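Local structure of RNA-dependent RNA polymerase (Taggert virus, 6DX3) at residues Thr115-His120 with Val130-Glu135; Cys40-Leu45 with Ser102-Phe107; Leu23-Ile28 with Lys125-Val130. The protein carries, as part of a viral RNA-dependent RNA polymerase, an OTU-family cysteine protease domain that probably removes ubiquitin from proteins. All blocks are in the same frame, centred on the assembly; numbering follows the deposited sequence.

Interaction 1: Thr115-His120 with Val130-Glu135; sequences TVYIWH and VVRYGE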
loop_
_atom_site.group_PDB
_atom_site.type_symbol
_atom_site.label_atom_id
_atom_site.label_comp_id
_atom_site.label_asym_id
_atom_site.label_seq_id
_atom_site.Cartn_x
_atom_site.Cartn_y
_atom_site.Cartn_z
ATOM N N THR A 115 2.593 6.993 -6.143
ATOM C CA THR A 115 3.583 6.030 -5.686
ATOM C C THR A 115 3.277 5.620 -4.252
ATOM O O THR A 115 2.903 6.453 -3.421
ATOM C CB THR A 115 4.990 6.620 -5.787
ATOM O OG1 THR A 115 5.271 6.956 -7.152
ATOM C CG2 THR A 115 6.029 5.626 -5.297
ATOM N N VAL A 116 3.415 4.325 -3.972
ATOM C CA VAL A 116 3.154 3.774 -2.647
ATOM C C VAL A 116 4.366 2.975 -2.195
ATOM O O VAL A 116 4.834 2.085 -2.915
ATOM C CB VAL A 116 1.894 2.888 -2.627
ATOM C CG1 VAL A 116 1.680 2.315 -1.231
ATOM C CG2 VAL A 116 0.672 3.681 -3.072
ATOM N N TYR A 117 4.873 3.296 -1.008
ATOM C CA TYR A 117 5.892 2.504 -0.336
ATOM C C TYR A 117 5.205 1.605 0.681
ATOM O O TYR A 117 4.352 2.071 1.444
ATOM C CB TYR A 117 6.915 3.393 0.375
ATOM C CG TYR A 117 7.844 4.187 -0.521
ATOM C CD1 TYR A 117 9.220 4.112 -0.355
ATOM C CD2 TYR A 117 7.349 5.030 -1.507
ATOM C CE1 TYR A 117 10.077 4.840 -1.156
ATOM C CE2 TYR A 117 8.197 5.761 -2.315
ATOM C CZ TYR A 117 9.560 5.662 -2.134
ATOM O OH TYR A 117 10.415 6.387 -2.932
ATOM N N ILE A 118 5.573 0.327 0.696
ATOM C CA ILE A 118 5.064 -0.630 1.672
ATOM C C ILE A 118 6.244 -1.093 2.513
ATOM O O ILE A 118 7.100 -1.849 2.034
ATOM C CB ILE A 118 4.358 -1.823 1.015
ATOM C CG1 ILE A 118 3.343 -1.349 -0.027
ATOM C CG2 ILE A 118 3.669 -2.673 2.074
ATOM C CD1 ILE A 118 2.605 -2.493 -0.709
ATOM N N TRP A 119 6.292 -0.642 3.763
ATOM C CA TRP A 119 7.376 -0.987 4.671
ATOM C C TRP A 119 6.983 -2.210 5.489
ATOM O O TRP A 119 5.927 -2.225 6.128
ATOM C CB TRP A 119 7.705 0.191 5.591
ATOM C CG TRP A 119 8.002 1.464 4.850
ATOM C CD1 TRP A 119 7.096 2.308 4.270
ATOM C CD2 TRP A 119 9.294 2.037 4.612
ATOM N NE1 TRP A 119 7.746 3.369 3.685
ATOM C CE2 TRP A 119 9.095 3.228 3.884
ATOM C CE3 TRP A 119 10.599 1.659 4.944
ATOM C CZ2 TRP A 119 10.153 4.043 3.481
ATOM C CZ3 TRP A 119 11.647 2.470 4.544
ATOM C CH2 TRP A 119 11.418 3.647 3.819
ATOM N N HIS A 120 7.832 -3.233 5.468
ATOM C CA HIS A 120 7.534 -4.487 6.145
ATOM C C HIS A 120 8.151 -4.489 7.538
ATOM O O HIS A 120 9.376 -4.407 7.681
ATOM C CB HIS A 120 8.044 -5.683 5.347
ATOM C CG HIS A 120 8.013 -6.967 6.115
ATOM N ND1 HIS A 120 9.119 -7.471 6.764
ATOM C CD2 HIS A 120 7.006 -7.839 6.355
ATOM C CE1 HIS A 120 8.797 -8.604 7.363
ATOM N NE2 HIS A 120 7.520 -8.849 7.132
ATOM N N VAL A 130 11.492 -2.971 2.021
ATOM C CA VAL A 130 10.455 -2.079 1.516
ATOM C C VAL A 130 10.263 -2.357 0.031
ATOM O O VAL A 130 11.222 -2.674 -0.681
ATOM C CB VAL A 130 10.819 -0.596 1.773
ATOM C CG1 VAL A 130 12.120 -0.226 1.068
ATOM C CG2 VAL A 130 9.687 0.330 1.347
ATOM N N VAL A 131 9.017 -2.272 -0.432
ATOM C CA VAL A 131 8.712 -2.364 -1.853
ATOM C C VAL A 131 8.044 -1.066 -2.283
ATOM O O VAL A 131 7.325 -0.425 -1.508
ATOM C CB VAL A 131 7.828 -3.583 -2.201
ATOM C CG1 VAL A 131 8.492 -4.875 -1.735
ATOM C CG2 VAL A 131 6.444 -3.438 -1.600
ATOM N N ARG A 132 8.297 -0.672 -3.529
ATOM C CA ARG A 132 7.801 0.591 -4.058
ATOM C C ARG A 132 7.052 0.333 -5.353
ATOM O O ARG A 132 7.616 -0.223 -6.301
ATOM C CB ARG A 132 8.941 1.586 -4.294
ATOM C CG ARG A 132 8.460 2.962 -4.745
ATOM C CD ARG A 132 9.619 3.891 -5.042
ATOM N NE ARG A 132 10.255 3.574 -6.315
ATOM C CZ ARG A 132 11.509 3.883 -6.619
ATOM N NH1 ARG A 132 12.267 4.523 -5.739
ATOM N NH2 ARG A 132 12.006 3.553 -7.802
ATOM N N TYR A 133 5.786 0.735 -5.386
ATOM C CA TYR A 133 4.987 0.759 -6.608
ATOM C C TYR A 133 4.985 2.203 -7.099
ATOM O O TYR A 133 4.226 3.034 -6.601
ATOM C CB TYR A 133 3.575 0.244 -6.348
ATOM C CG TYR A 133 3.528 -1.222 -5.981
ATOM C CD1 TYR A 133 3.442 -2.200 -6.962
ATOM C CD2 TYR A 133 3.571 -1.627 -4.653
ATOM C CE1 TYR A 133 3.399 -3.540 -6.632
ATOM C CE2 TYR A 133 3.533 -2.965 -4.314
ATOM C CZ TYR A 133 3.444 -3.918 -5.307
ATOM O OH TYR A 133 3.401 -5.256 -4.977
ATOM N N GLY A 134 5.846 2.502 -8.061
ATOM C CA GLY A 134 6.017 3.847 -8.571
ATOM C C GLY A 134 7.464 4.296 -8.486
ATOM O O GLY A 134 8.353 3.556 -8.070
ATOM N N GLU A 135 7.680 5.550 -8.887
ATOM C CA GLU A 135 9.017 6.120 -8.967
ATOM C C GLU A 135 9.248 7.308 -8.045
ATOM O O GLU A 135 10.402 7.712 -7.869
ATOM C CB GLU A 135 9.327 6.564 -10.407
ATOM C CG GLU A 135 8.969 5.546 -11.471
ATOM C CD GLU A 135 9.964 4.411 -11.539
ATOM O OE1 GLU A 135 11.074 4.564 -10.989
ATOM O OE2 GLU A 135 9.640 3.367 -12.146
#
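An antiparallel beta hairpin in the central sheet of the OTU domain joins Val116-His120 to Val130-Tyr133, the two short strands running at 165° to each other. Val116 and Tyr133 form one hydrogen-bonded pair and Ile118 and Val131 the next. In the latter, Ile118 N reaches Val131 O at 2.9 Å, while the return bond from Val131 N to Ile118 O is longer, 3.2 Å.

The face bearing Tyr117, Trp119, Val130 and Arg132 is built on aliphatic groups laid over rings. Val130 CG2 sits above the middle of the Trp119 six-membered ring, 3.9 Å from its centroid, a CH-pi contact between side chains that point the same way. Arg132 does likewise to Tyr117: with CG anti to the backbone N (chi1 -175°), its CG lies over the phenol face, offset toward the rim, and CD continues to the hydroxyl end. The Tyr117 hydroxyl itself bonds to the Asp136 carbonyl, and Trp119 NE1 to Asn143.

On the other face Ile118 CB packs on Val131 CG2 at 3.7 Å, and Ile118 CD1 comes to the edge of the Tyr133 ring, whose hydroxyl bonds to Glu78. Val116, Ile118 and Tyr133 pack against helix 102-112.

The Arg132 side chain bends at chi3 (76°), which turns NE toward Gly134 O; the bond between them is short, 2.6 Å, and bent. The guanidinium also makes cation-pi contacts with Tyr17 and Trp9, and Arg132 NH2 forms a long salt bridge to Glu135 OE1, 3.5 Å away.

Interaction 2: Cys40-Leu45 with Ser102-Phe107; sequences CLYHSL and SLEVNF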
loop_
_atom_site.group_PDB
_atom_site.type_symbol
_atom_site.label_atom_id
_atom_site.label_comp_id
_atom_site.label_asym_id
_atom_site.label_seq_id
_atom_site.Cartn_x
_atom_site.Cartn_y
_atom_site.Cartn_z
ATOM N N CYS A 40 -8.009 -2.752 6.705
ATOM C CA CYS A 40 -6.943 -1.853 7.140
ATOM C C CYS A 40 -6.053 -1.387 5.992
ATOM O O CYS A 40 -5.531 -0.266 6.037
ATOM C CB CYS A 40 -6.097 -2.543 8.208
ATOM S SG CYS A 40 -5.444 -4.124 7.648
ATOM N N LEU A 41 -5.840 -2.223 4.973
ATOM C CA LEU A 41 -5.068 -1.761 3.821
ATOM C C LEU A 41 -5.754 -0.574 3.158
ATOM O O LEU A 41 -5.116 0.443 2.863
ATOM C CB LEU A 41 -4.862 -2.889 2.810
ATOM C CG LEU A 41 -4.185 -2.399 1.523
ATOM C CD1 LEU A 41 -2.736 -1.998 1.790
ATOM C CD2 LEU A 41 -4.259 -3.426 0.407
ATOM N N TYR A 42 -7.068 -0.682 2.937
ATOM C CA TYR A 42 -7.806 0.384 2.270
ATOM C C TYR A 42 -7.949 1.615 3.156
ATOM O O TYR A 42 -7.957 2.740 2.647
ATOM C CB TYR A 42 -9.172 -0.138 1.827
ATOM C CG TYR A 42 -9.067 -1.397 0.999
ATOM C CD1 TYR A 42 -8.462 -1.371 -0.252
ATOM C CD2 TYR A 42 -9.553 -2.609 1.467
ATOM C CE1 TYR A 42 -8.351 -2.516 -1.018
ATOM C CE2 TYR A 42 -9.447 -3.764 0.706
ATOM C CZ TYR A 42 -8.842 -3.709 -0.537
ATOM O OH TYR A 42 -8.730 -4.843 -1.306
ATOM N N HIS A 43 -8.069 1.424 4.472
ATOM C CA HIS A 43 -8.031 2.551 5.401
ATOM C C HIS A 43 -6.726 3.327 5.257
ATOM O O HIS A 43 -6.730 4.557 5.136
ATOM C CB HIS A 43 -8.180 2.054 6.841
ATOM C CG HIS A 43 -9.580 1.690 7.227
ATOM N ND1 HIS A 43 -10.591 2.621 7.329
ATOM C CD2 HIS A 43 -10.130 0.499 7.561
ATOM C CE1 HIS A 43 -11.706 2.018 7.699
ATOM N NE2 HIS A 43 -11.454 0.730 7.845
ATOM N N SER A 44 -5.595 2.614 5.275
ATOM C CA SER A 44 -4.294 3.274 5.237
ATOM C C SER A 44 -4.031 3.931 3.890
ATOM O O SER A 44 -3.390 4.985 3.834
ATOM C CB SER A 44 -3.190 2.269 5.566
ATOM O OG SER A 44 -3.358 1.080 4.817
ATOM N N LEU A 45 -4.512 3.330 2.798
ATOM C CA LEU A 45 -4.414 3.983 1.498
ATOM C C LEU A 45 -5.305 5.220 1.434
ATOM O O LEU A 45 -4.924 6.236 0.840
ATOM C CB LEU A 45 -4.775 2.998 0.388
ATOM C CG LEU A 45 -3.748 1.894 0.125
ATOM C CD1 LEU A 45 -4.242 0.941 -0.953
ATOM C CD2 LEU A 45 -2.409 2.497 -0.260
ATOM N N SER A 102 -0.460 -6.636 -1.344
ATOM C CA SER A 102 0.361 -5.767 -2.185
ATOM C C SER A 102 -0.168 -5.679 -3.611
ATOM O O SER A 102 0.044 -4.665 -4.285
ATOM C CB SER A 102 1.812 -6.256 -2.184
ATOM O OG SER A 102 1.936 -7.498 -2.859
ATOM N N LEU A 103 -0.854 -6.717 -4.092
ATOM C CA LEU A 103 -1.404 -6.663 -5.444
ATOM C C LEU A 103 -2.498 -5.609 -5.558
ATOM O O LEU A 103 -2.640 -4.980 -6.612
ATOM C CB LEU A 103 -1.941 -8.035 -5.855
ATOM C CG LEU A 103 -2.642 -8.097 -7.216
ATOM C CD1 LEU A 103 -1.724 -7.597 -8.322
ATOM C CD2 LEU A 103 -3.114 -9.513 -7.510
ATOM N N GLU A 104 -3.275 -5.403 -4.493
ATOM C CA GLU A 104 -4.274 -4.340 -4.507
ATOM C C GLU A 104 -3.619 -2.966 -4.459
ATOM O O GLU A 104 -4.136 -2.013 -5.057
ATOM C CB GLU A 104 -5.244 -4.513 -3.337
ATOM C CG GLU A 104 -6.174 -5.720 -3.458
ATOM C CD GLU A 104 -5.446 -7.045 -3.300
ATOM O OE1 GLU A 104 -5.132 -7.679 -4.329
ATOM O OE2 GLU A 104 -5.182 -7.447 -2.151
ATOM N N VAL A 105 -2.493 -2.841 -3.755
ATOM C CA VAL A 105 -1.707 -1.613 -3.838
ATOM C C VAL A 105 -1.204 -1.414 -5.259
ATOM O O VAL A 105 -1.227 -0.298 -5.794
ATOM C CB VAL A 105 -0.541 -1.646 -2.834
ATOM C CG1 VAL A 105 0.321 -0.409 -3.005
ATOM C CG2 VAL A 105 -1.048 -1.768 -1.413
ATOM N N ASN A 106 -0.732 -2.495 -5.885
ATOM C CA ASN A 106 -0.280 -2.443 -7.271
ATOM C C ASN A 106 -1.342 -1.824 -8.171
ATOM O O ASN A 106 -1.069 -0.872 -8.911
ATOM C CB ASN A 106 0.078 -3.859 -7.739
ATOM C CG ASN A 106 0.891 -3.873 -9.023
ATOM O OD1 ASN A 106 0.706 -3.032 -9.905
ATOM N ND2 ASN A 106 1.792 -4.845 -9.138
ATOM N N PHE A 107 -2.572 -2.337 -8.096
ATOM C CA PHE A 107 -3.633 -1.846 -8.972
ATOM C C PHE A 107 -4.013 -0.406 -8.647
ATOM O O PHE A 107 -4.235 0.401 -9.557
ATOM C CB PHE A 107 -4.853 -2.763 -8.878
ATOM C CG PHE A 107 -4.720 -4.019 -9.688
ATOM C CD1 PHE A 107 -4.227 -3.973 -10.981
ATOM C CD2 PHE A 107 -5.076 -5.247 -9.152
ATOM C CE1 PHE A 107 -4.098 -5.128 -11.732
ATOM C CE2 PHE A 107 -4.949 -6.408 -9.897
ATOM C CZ PHE A 107 -4.460 -6.349 -11.187
#
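This is apolar helix-to-helix packing in the core of the OTU domain, where Leu41, Tyr42 and Leu45 of helix 40-49 face Glu104 and Val105 of helix 102-112. The segment axes stay 10.9 Å apart and cross at -36°, so side-chain ends do the touching. Helix 40-49 begins at Cys40, whose side chain touches His150, consistent with the Cys-His pair of OTU cysteine proteases; the contact thus packs the helix led by the probable nucleophile.

Most of the apolar contact centres on Val105 CG2, which meets Leu41 CD1 at 3.6 Å and CD2 of the same leucine at 4.0 Å. Leu41 has CG anti to its backbone N (chi1 174°), which carries CG toward helix 102-112. One turn on, Leu45 CD1 approaches Val105 CG2 more loosely, at 4.2 Å.

Glu104 takes part through its aliphatic stem. Glu104 CB lies 4.0 Å from Leu41 CD2, the two side chains crossing at about a right angle, and Glu104 CG is 3.5 Å from Tyr42 OH. The chain then bends at chi2 (70°), and the buried carboxylate bonds through OE1 to the Tyr89 hydroxyl and through OE2 to that of Ser101.

Tyr42 also packs on Tyr58, Ile61 and Lys62 of helix 57-72, Leu41 touches Tyr151 of strand 150-156, and Val105 rests on Val116 and Ile118 of strand 116-121, placing the helix pair against the central sheet.

Interaction 3: Leu23-Ile28 with Lys125-Val130; sequences LEVEDI and KHCDYV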
loop_
_atom_site.group_PDB
_atom_site.type_symbol
_atom_site.label_atom_id
_atom_site.label_comp_id
_atom_site.label_asym_id
_atom_site.label_seq_id
_atom_site.Cartn_x
_atom_site.Cartn_y
_atom_site.Cartn_z
ATOM N N LEU A 23 15.581 0.083 9.508
ATOM C CA LEU A 23 14.989 1.372 9.831
ATOM C C LEU A 23 14.098 1.315 11.064
ATOM O O LEU A 23 13.212 0.465 11.181
ATOM C CB LEU A 23 14.204 1.921 8.615
ATOM C CG LEU A 23 13.304 3.135 8.829
ATOM C CD1 LEU A 23 13.525 4.169 7.737
ATOM C CD2 LEU A 23 11.850 2.691 8.825
ATOM N N GLU A 24 14.381 2.224 11.990
ATOM C CA GLU A 24 13.478 2.595 13.071
ATOM C C GLU A 24 12.394 3.468 12.442
ATOM O O GLU A 24 12.669 4.602 12.041
ATOM C CB GLU A 24 14.235 3.378 14.144
ATOM C CG GLU A 24 15.350 2.641 14.940
ATOM C CD GLU A 24 14.921 1.320 15.538
ATOM O OE1 GLU A 24 15.050 0.283 14.859
ATOM O OE2 GLU A 24 14.477 1.309 16.705
ATOM N N VAL A 25 11.164 2.953 12.354
ATOM C CA VAL A 25 10.118 3.688 11.636
ATOM C C VAL A 25 9.906 5.071 12.249
ATOM O O VAL A 25 9.716 6.057 11.525
ATOM C CB VAL A 25 8.801 2.886 11.579
ATOM C CG1 VAL A 25 8.953 1.695 10.685
ATOM C CG2 VAL A 25 8.351 2.489 12.969
ATOM N N GLU A 26 9.914 5.169 13.581
ATOM C CA GLU A 26 9.547 6.429 14.224
ATOM C C GLU A 26 10.644 7.484 14.145
ATOM O O GLU A 26 10.381 8.647 14.466
ATOM C CB GLU A 26 9.152 6.185 15.682
ATOM C CG GLU A 26 7.959 5.250 15.842
ATOM C CD GLU A 26 7.272 5.420 17.180
ATOM O OE1 GLU A 26 7.947 5.257 18.220
ATOM O OE2 GLU A 26 6.058 5.714 17.188
ATOM N N ASP A 27 11.857 7.121 13.726
ATOM C CA ASP A 27 12.851 8.147 13.420
ATOM C C ASP A 27 12.454 8.950 12.185
ATOM O O ASP A 27 12.861 10.109 12.039
ATOM C CB ASP A 27 14.228 7.512 13.220
ATOM C CG ASP A 27 14.730 6.803 14.457
ATOM O OD1 ASP A 27 14.052 6.872 15.512
ATOM O OD2 ASP A 27 15.813 6.186 14.377
ATOM N N ILE A 28 11.647 8.363 11.303
ATOM C CA ILE A 28 11.278 8.998 10.049
ATOM C C ILE A 28 9.780 9.292 9.956
ATOM O O ILE A 28 9.404 10.332 9.404
ATOM C CB ILE A 28 11.743 8.131 8.856
ATOM C CG1 ILE A 28 13.253 7.850 8.945
ATOM C CG2 ILE A 28 11.376 8.782 7.533
ATOM C CD1 ILE A 28 14.138 9.044 8.626
ATOM N N LYS A 125 8.157 -2.039 15.457
ATOM C CA LYS A 125 8.412 -0.709 14.903
ATOM C C LYS A 125 9.777 -0.626 14.220
ATOM O O LYS A 125 10.400 0.440 14.164
ATOM C CB LYS A 125 8.261 0.367 15.983
ATOM C CG LYS A 125 6.829 0.474 16.502
ATOM C CD LYS A 125 6.750 0.691 18.005
ATOM C CE LYS A 125 6.832 2.168 18.369
ATOM N NZ LYS A 125 8.179 2.744 18.087
ATOM N N HIS A 126 10.248 -1.756 13.694
ATOM C CA HIS A 126 11.460 -1.824 12.888
ATOM C C HIS A 126 11.140 -2.545 11.590
ATOM O O HIS A 126 10.369 -3.509 11.586
ATOM C CB HIS A 126 12.593 -2.549 13.627
ATOM C CG HIS A 126 13.796 -2.815 12.773
ATOM N ND1 HIS A 126 13.874 -3.891 11.913
ATOM C CD2 HIS A 126 14.964 -2.143 12.642
ATOM C CE1 HIS A 126 15.040 -3.871 11.293
ATOM N NE2 HIS A 126 15.720 -2.821 11.717
ATOM N N CYS A 127 11.737 -2.083 10.493
ATOM C CA CYS A 127 11.476 -2.626 9.166
ATOM C C CYS A 127 12.770 -3.134 8.544
ATOM O O CYS A 127 13.833 -2.533 8.726
ATOM C CB CYS A 127 10.825 -1.579 8.255
ATOM S SG CYS A 127 9.145 -1.130 8.745
ATOM N N ASP A 128 12.674 -4.246 7.805
ATOM C CA ASP A 128 13.841 -4.866 7.188
ATOM C C ASP A 128 13.807 -4.882 5.666
ATOM O O ASP A 128 14.832 -5.195 5.050
ATOM C CB ASP A 128 14.027 -6.306 7.703
ATOM C CG ASP A 128 12.864 -7.215 7.343
ATOM O OD1 ASP A 128 11.718 -6.723 7.261
ATOM O OD2 ASP A 128 13.094 -8.426 7.142
ATOM N N TYR A 129 12.674 -4.568 5.041
ATOM C CA TYR A 129 12.644 -4.385 3.595
ATOM C C TYR A 129 11.448 -3.517 3.234
ATOM O O TYR A 129 10.517 -3.344 4.025
ATOM C CB TYR A 129 12.615 -5.725 2.841
ATOM C CG TYR A 129 11.270 -6.425 2.753
ATOM C CD1 TYR A 129 10.338 -6.068 1.784
ATOM C CD2 TYR A 129 10.955 -7.475 3.607
ATOM C CE1 TYR A 129 9.118 -6.709 1.691
ATOM C CE2 TYR A 129 9.737 -8.131 3.516
ATOM C CZ TYR A 129 8.822 -7.739 2.557
ATOM O OH TYR A 129 7.608 -8.379 2.458
ATOM N N VAL A 130 11.492 -2.971 2.021
ATOM C CA VAL A 130 10.455 -2.079 1.516
ATOM C C VAL A 130 10.263 -2.357 0.031
ATOM O O VAL A 130 11.222 -2.674 -0.681
ATOM C CB VAL A 130 10.819 -0.596 1.773
ATOM C CG1 VAL A 130 12.120 -0.226 1.068
ATOM C CG2 VAL A 130 9.687 0.330 1.347
HETATM O O HOH W 1 10.324 2.735 15.626
#
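With CG anti to the carbonyl carbon (chi1 -60°) and the chain extended beyond it, Glu26 stretches toward Lys125, whose own chain bends at chi2, chi3 and chi4 (-68° at the last) to bring NZ up to the carboxylate. The salt bridge from Lys125 NZ to Glu26 OE1 is modelled at 2.5 Å, an exact length that is doubtful, and the ammonium comes from well above the carboxylate plane.

Alongside, the backbones pair as antiparallel strands. Leu23 and Cys127 form a hydrogen-bonded pair, with Cys127 N to Leu23 O at 3.0 Å, and Val25 N continues the pattern to Lys125 O at 3.2 Å, just where the chain leaves the strand. A water bridges this corner, donating to Lys125 O at 2.7 Å while accepting from Glu26 N; its bond from Lys125 NZ is weak.

Side chains fill in around the backbone bonds. Val25 CG1 lies against Cys127 SG at 3.4 Å, and Val25 CG2 packs closely on Lys125 O at 3.1 Å. Glu24 OE1 approaches the His126 ring in its plane at the edge, 3.3 Å from His126 CD2, with carboxylate and ring planes 45° apart. The imidazole is bonded at both nitrogens, ND1 to Asp122 and NE2 to Asp22, which fixes its rotation.

With both ring nitrogens bonded to aspartates and Glu24 OE1 close by, a protonated His126 is probably favoured. Lys125 O takes bonds from both Val25 N and the water, so backbone, solvent and an ion pair together tie the end of strand 17-24 to the start of strand 126-133.

Interactions 1 and 3 share strand 126-133 and Val130: the first pairs it with 116-121 on one side, the third with 17-24 on the other. Near the corner at Asp128 they meet directly, His120 ND1 bonding to Asp128 OD1. Interaction 2 lies closest to the centre of the chain and touches interaction 1 where Val105 meets Val116 and Ile118, but stays about 8 Å from interaction 3 at the nearest atoms. Chemistry differs with place: methyl packing beside the buried polar end of Glu104 between the helices, backbone bonds and aliphatic-over-ring contacts in the hairpin with the Arg132-Glu135 salt bridge at its rim, and an ion pair with a bridging water at the partly exposed sheet corner.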